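Local coordinates for protein pyrrolidone-carboxylate peptidase (Deinococcus radiodurans R1, PDB 5Z48) that removes an N-terminal pyroglutamyl residue from peptides as a homotetrameric cysteine peptidase, the following residue generally not being proline, at residues 201-204 with 205-208; 192-195 with 196-199. One frame throughout, in Å; residues are numbered along the deposited sequence.

Interaction 1: 201-204 with 205-208; sequences VRVA and AEAI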
ATOM      1  N   VAL B 201     -23.407   3.145  -7.395  1.00 11.35           N
ATOM      2  CA  VAL B 201     -24.258   4.156  -6.758  1.00 10.08           C
ATOM      3  C   VAL B 201     -25.729   3.802  -6.960  1.00 10.39           C
ATOM      4  O   VAL B 201     -26.543   3.916  -6.026  1.00  9.94           O
ATOM      5  CB  VAL B 201     -23.906   5.555  -7.309  1.00  9.25           C
ATOM      6  CG1 VAL B 201     -24.818   6.636  -6.731  1.00  9.81           C
ATOM      7  CG2 VAL B 201     -22.448   5.864  -6.960  1.00  9.50           C
ATOM      8  N   ARG B 202     -26.082   3.360  -8.163  1.00 11.27           N
ATOM      9  CA  ARG B 202     -27.459   2.968  -8.487  1.00 10.31           C
ATOM     10  C   ARG B 202     -27.919   1.813  -7.600  1.00 12.20           C
ATOM     11  O   ARG B 202     -29.020   1.844  -7.034  1.00 12.06           O
ATOM     12  CB  ARG B 202     -27.553   2.559  -9.955  1.00  9.76           C
ATOM     13  CG  ARG B 202     -28.997   2.171 -10.334  1.00 14.70           C
ATOM     14  CD  ARG B 202     -29.147   1.698 -11.757  1.00 18.33           C
ATOM     15  NE  ARG B 202     -30.535   1.302 -12.036  1.00 27.77           N
ATOM     16  CZ  ARG B 202     -31.125   1.415 -13.227  1.00 36.00           C
ATOM     17  NH1 ARG B 202     -30.453   1.931 -14.251  1.00 37.95           N
ATOM     18  NH2 ARG B 202     -32.395   1.024 -13.398  1.00 36.36           N
ATOM     19  N   VAL B 203     -27.081   0.784  -7.459  1.00 12.09           N
ATOM     20  CA  VAL B 203     -27.433  -0.372  -6.633  1.00 11.69           C
ATOM     21  C   VAL B 203     -27.625   0.041  -5.171  1.00 12.54           C
ATOM     22  O   VAL B 203     -28.561  -0.432  -4.498  1.00 13.05           O
ATOM     23  CB  VAL B 203     -26.371  -1.485  -6.817  1.00 10.19           C
ATOM     24  CG1 VAL B 203     -26.550  -2.658  -5.830  1.00 11.70           C
ATOM     25  CG2 VAL B 203     -26.486  -2.027  -8.223  1.00 12.83           C
ATOM     26  N   ALA B 204     -26.774   0.941  -4.669  1.00 10.90           N
ATOM     27  CA  ALA B 204     -26.956   1.450  -3.311  1.00  9.17           C
ATOM     28  C   ALA B 204     -28.267   2.192  -3.186  1.00 11.83           C
ATOM     29  O   ALA B 204     -28.990   1.998  -2.203  1.00 11.50           O
ATOM     30  CB  ALA B 204     -25.774   2.341  -2.898  1.00 10.07           C
ATOM     31  N   ALA B 205     -28.579   3.061  -4.172  1.00 11.05           N
ATOM     32  CA  ALA B 205     -29.841   3.815  -4.143  1.00 12.27           C
ATOM     33  C   ALA B 205     -31.041   2.873  -4.110  1.00 11.99           C
ATOM     34  O   ALA B 205     -31.993   3.077  -3.333  1.00 13.05           O
ATOM     35  CB  ALA B 205     -29.925   4.723  -5.363  1.00 13.47           C
ATOM     36  N   GLU B 206     -30.992   1.811  -4.918  1.00 11.87           N
ATOM     37  CA  GLU B 206     -32.098   0.860  -4.982  1.00 13.71           C
ATOM     38  C   GLU B 206     -32.260   0.125  -3.655  1.00 12.92           C
ATOM     39  O   GLU B 206     -33.395  -0.120  -3.207  1.00 15.21           O
ATOM     40  CB  GLU B 206     -31.855  -0.129  -6.143  1.00 18.19           C
ATOM     41  CG  GLU B 206     -31.834   0.542  -7.526  1.00 27.29           C
ATOM     42  CD  GLU B 206     -31.397  -0.357  -8.695  1.00 34.74           C
ATOM     43  OE1 GLU B 206     -30.752  -1.399  -8.449  1.00 37.85           O
ATOM     44  OE2 GLU B 206     -31.704   0.000  -9.862  1.00 36.98           O
ATOM     45  N   ALA B 207     -31.147  -0.217  -3.012  1.00 12.05           N
ATOM     46  CA  ALA B 207     -31.245  -0.929  -1.734  1.00 11.90           C
ATOM     47  C   ALA B 207     -31.806  -0.015  -0.640  1.00 12.54           C
ATOM     48  O   ALA B 207     -32.603  -0.459   0.199  1.00 13.97           O
ATOM     49  CB  ALA B 207     -29.890  -1.498  -1.302  1.00 12.56           C
ATOM     50  N   ILE B 208     -31.397   1.256  -0.642  1.00 11.47           N
ATOM     51  CA  ILE B 208     -31.876   2.192   0.372  1.00 12.51           C
ATOM     52  C   ILE B 208     -33.388   2.348   0.266  1.00 13.95           C
ATOM     53  O   ILE B 208     -34.120   2.279   1.261  1.00 15.75           O
ATOM     54  CB  ILE B 208     -31.172   3.553   0.217  1.00 12.25           C
ATOM     55  CG1 ILE B 208     -29.686   3.451   0.616  1.00 11.63           C
ATOM     56  CG2 ILE B 208     -31.901   4.595   1.062  1.00 15.35           C
ATOM     57  CD1 ILE B 208     -28.807   4.578   0.007  1.00 11.93           C
TER
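Arg202 and Glu206, one helical turn apart, join their charged ends in a salt bridge: the NE hydrogen of Arg202 meets OE2 of Glu206 at 2.8 Å, with an N-H...O angle of 167°. The carboxylate oxygen lies at the edge of the guanidinium and close to its plane, yet the donor reaches it from above the carboxylate plane, and the two flat groups are turned 80° from each other. Two different first torsions bring the ends together. Arg202 carries CG opposite its own backbone N (chi1 -179°) and runs fully stretched to NE, whereas Glu206 sets CG opposite its carbonyl carbon, which sends the chain back along the helix and brings CG to 3.1 Å from O of Arg202. That same carbonyl oxygen takes the backbone N-H of Glu206 at 2.9 Å, so the pair is tied through both backbone and side chain. The remaining carbonyls of 201-204 are satisfied in the same i to i+4 pattern: Ala205 N binds Val201 O at 2.9 Å, Ala207 N binds Val203 O at 3.0 Å, and Ile208 N binds Ala204 O at 3.0 Å. Ile208 also lays CG1 3.2 Å from O of Ala204. With an alanine at Glu206, NE of Arg202 would probably lose this acceptor and counter-charge, leaving the guanidinium freer to turn. On other faces of the helix, Val201 and Ile208 pack on strand 5-11, while Val203, Ala204 and Ala207 lean on helix 121-130. This is a regular amphipathic alpha-helix with an i to i+4 Arg-Glu salt bridge on its more exposed side, here in the last helix of the alpha/beta fold of the C15 peptidases, packed against the central sheet.

Interaction 2: 192-195 with 196-199; sequences LPQS and EITR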
ATOM      1  N   LEU B 192     -11.801   2.482 -11.253  1.00 10.75           N
ATOM      2  CA  LEU B 192     -12.885   1.694 -11.841  1.00 10.93           C
ATOM      3  C   LEU B 192     -13.416   2.466 -13.033  1.00 11.93           C
ATOM      4  O   LEU B 192     -13.455   3.696 -12.985  1.00 11.07           O
ATOM      5  CB  LEU B 192     -14.048   1.459 -10.860  1.00  9.96           C
ATOM      6  CG  LEU B 192     -13.621   0.615  -9.692  1.00 10.95           C
ATOM      7  CD1 LEU B 192     -14.771   0.618  -8.698  1.00 12.38           C
ATOM      8  CD2 LEU B 192     -13.279  -0.790 -10.145  1.00 13.50           C
ATOM      9  N   PRO B 193     -13.825   1.798 -14.109  1.00 11.30           N
ATOM     10  CA  PRO B 193     -14.509   2.539 -15.173  1.00 10.34           C
ATOM     11  C   PRO B 193     -15.714   3.257 -14.597  1.00 11.87           C
ATOM     12  O   PRO B 193     -16.375   2.757 -13.676  1.00 12.01           O
ATOM     13  CB  PRO B 193     -14.951   1.449 -16.160  1.00 12.87           C
ATOM     14  CG  PRO B 193     -13.938   0.289 -15.885  1.00 14.17           C
ATOM     15  CD  PRO B 193     -13.789   0.353 -14.391  1.00 11.84           C
ATOM     16  N   GLN B 194     -16.037   4.418 -15.182  1.00 12.09           N
ATOM     17  CA  GLN B 194     -17.161   5.184 -14.655  1.00 10.57           C
ATOM     18  C   GLN B 194     -18.452   4.358 -14.630  1.00 11.52           C
ATOM     19  O   GLN B 194     -19.268   4.509 -13.715  1.00 11.97           O
ATOM     20  CB  GLN B 194     -17.360   6.478 -15.462  1.00 11.45           C
ATOM     21  CG  GLN B 194     -18.521   7.310 -14.920  1.00 13.86           C
ATOM     22  CD  GLN B 194     -18.215   7.835 -13.523  1.00 12.68           C
ATOM     23  OE1 GLN B 194     -17.140   8.380 -13.291  1.00 12.78           O
ATOM     24  NE2 GLN B 194     -19.167   7.671 -12.590  1.00 11.07           N
ATOM     25  N   SER B 195     -18.663   3.486 -15.632  1.00 13.03           N
ATOM     26  CA  SER B 195     -19.919   2.729 -15.650  1.00 12.76           C
ATOM     27  C   SER B 195     -20.045   1.795 -14.451  1.00 13.76           C
ATOM     28  O   SER B 195     -21.154   1.569 -13.969  1.00 13.67           O
ATOM     29  CB  SER B 195     -20.056   1.928 -16.937  1.00 16.18           C
ATOM     30  OG  SER B 195     -18.949   1.065 -17.195  1.00 16.56           O
ATOM     31  N   GLU B 196     -18.932   1.261 -13.955  1.00 12.55           N
ATOM     32  CA  GLU B 196     -18.972   0.452 -12.730  1.00  9.72           C
ATOM     33  C   GLU B 196     -19.307   1.300 -11.508  1.00 10.66           C
ATOM     34  O   GLU B 196     -20.088   0.881 -10.651  1.00 11.19           O
ATOM     35  CB  GLU B 196     -17.622  -0.255 -12.586  1.00 12.52           C
ATOM     36  CG  GLU B 196     -17.438  -1.027 -11.236  1.00 12.13           C
ATOM     37  CD  GLU B 196     -18.142  -2.370 -11.185  1.00 14.58           C
ATOM     38  OE1 GLU B 196     -18.964  -2.682 -12.099  1.00 14.21           O
ATOM     39  OE2 GLU B 196     -17.824  -3.199 -10.276  1.00 13.41           O
ATOM     40  N   ILE B 197     -18.705   2.491 -11.406  1.00 10.45           N
ATOM     41  CA  ILE B 197     -18.986   3.408 -10.292  1.00  9.23           C
ATOM     42  C   ILE B 197     -20.451   3.810 -10.295  1.00 10.60           C
ATOM     43  O   ILE B 197     -21.134   3.744  -9.260  1.00 11.76           O
ATOM     44  CB  ILE B 197     -18.059   4.632 -10.371  1.00 10.80           C
ATOM     45  CG1 ILE B 197     -16.605   4.198 -10.154  1.00 12.37           C
ATOM     46  CG2 ILE B 197     -18.458   5.686  -9.332  1.00 12.03           C
ATOM     47  CD1 ILE B 197     -15.562   5.309 -10.477  1.00 13.01           C
ATOM     48  N   THR B 198     -20.950   4.272 -11.445  1.00 10.01           N
ATOM     49  CA  THR B 198     -22.361   4.666 -11.515  1.00 11.48           C
ATOM     50  C   THR B 198     -23.279   3.509 -11.130  1.00 10.62           C
ATOM     51  O   THR B 198     -24.279   3.716 -10.422  1.00 10.75           O
ATOM     52  CB  THR B 198     -22.682   5.179 -12.931  1.00 11.52           C
ATOM     53  OG1 THR B 198     -21.909   6.356 -13.171  1.00 12.71           O
ATOM     54  CG2 THR B 198     -24.169   5.531 -13.114  1.00 11.85           C
ATOM     55  N   ARG B 199     -23.003   2.314 -11.631  1.00 11.38           N
ATOM     56  CA  ARG B 199     -23.808   1.152 -11.272  1.00 10.86           C
ATOM     57  C   ARG B 199     -23.770   0.902  -9.769  1.00 10.90           C
ATOM     58  O   ARG B 199     -24.799   0.556  -9.169  1.00 12.43           O
ATOM     59  CB  ARG B 199     -23.322  -0.078 -12.032  1.00 11.45           C
ATOM     60  CG  ARG B 199     -24.294  -1.255 -11.886  1.00 13.30           C
ATOM     61  CD  ARG B 199     -23.920  -2.385 -12.823  1.00 17.17           C
ATOM     62  NE  ARG B 199     -22.581  -2.940 -12.557  1.00 18.12           N
ATOM     63  CZ  ARG B 199     -22.358  -4.050 -11.837  1.00 19.73           C
ATOM     64  NH1 ARG B 199     -23.369  -4.753 -11.312  1.00 16.24           N
ATOM     65  NH2 ARG B 199     -21.118  -4.510 -11.668  1.00 19.66           N
TER
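Glu196 packs the first turn of its helix against the preceding loop: its CG lies 4.0 Å from CD1 of Leu192, the two chains passing at a slant, and its CB rests 3.4 Å from O of Pro193. Bent at chi2 (78°), the chain carries the carboxylate away from 192-195, where OE1 takes NH2 of Arg199 in a salt bridge of 2.9 Å and OE2 is hydrogen-bonded to Tyr191 OH of the second subunit. Ile197 meets the same loop with its longer branch, CG1 3.8 Å from CB of Leu192. Pro193 is the N-cap of helix 194-211, the last helix of the alpha/beta fold; its carbonyl receives Ile197 N at 3.3 Å and, weakly, Glu196 N. Gln194 bends at chi2 too, and its NE2 donates to OG1 of Thr198 at 3.1 Å, almost straight at 175° and within the amide plane. The Gln194 chain crosses that of Ile197 at about a right angle, NE2 3.9 Å from CG2. Its OE1 also takes ND2 of Asn175, and NE2 has a second acceptor in O of Pro21, while OG1 of Thr198 also hydrogen-bonds Glu28, a residue of helix 21-29.

Interactions 2 and 1 follow one another along helix 194-211: 192-199 spans the loop that leads in and the first turn, 201-208 later turns, with centres about 13 Å apart. Each carries an acid-arginine salt bridge, but interaction 2 also meets the second subunit, whereas no other chain of the assembly touches interaction 1. Helix 21-29 packs against both. Neither reaches the pyroglutamate pocket: the side chains of Ile197 and Val201 both lie about 9 Å from that of His171, an active-site residue by similarity, and about 11 Å from the bound pyroglutamic acid. The side chain of Ile208, farther along, is about 12 Å from that of Glu83.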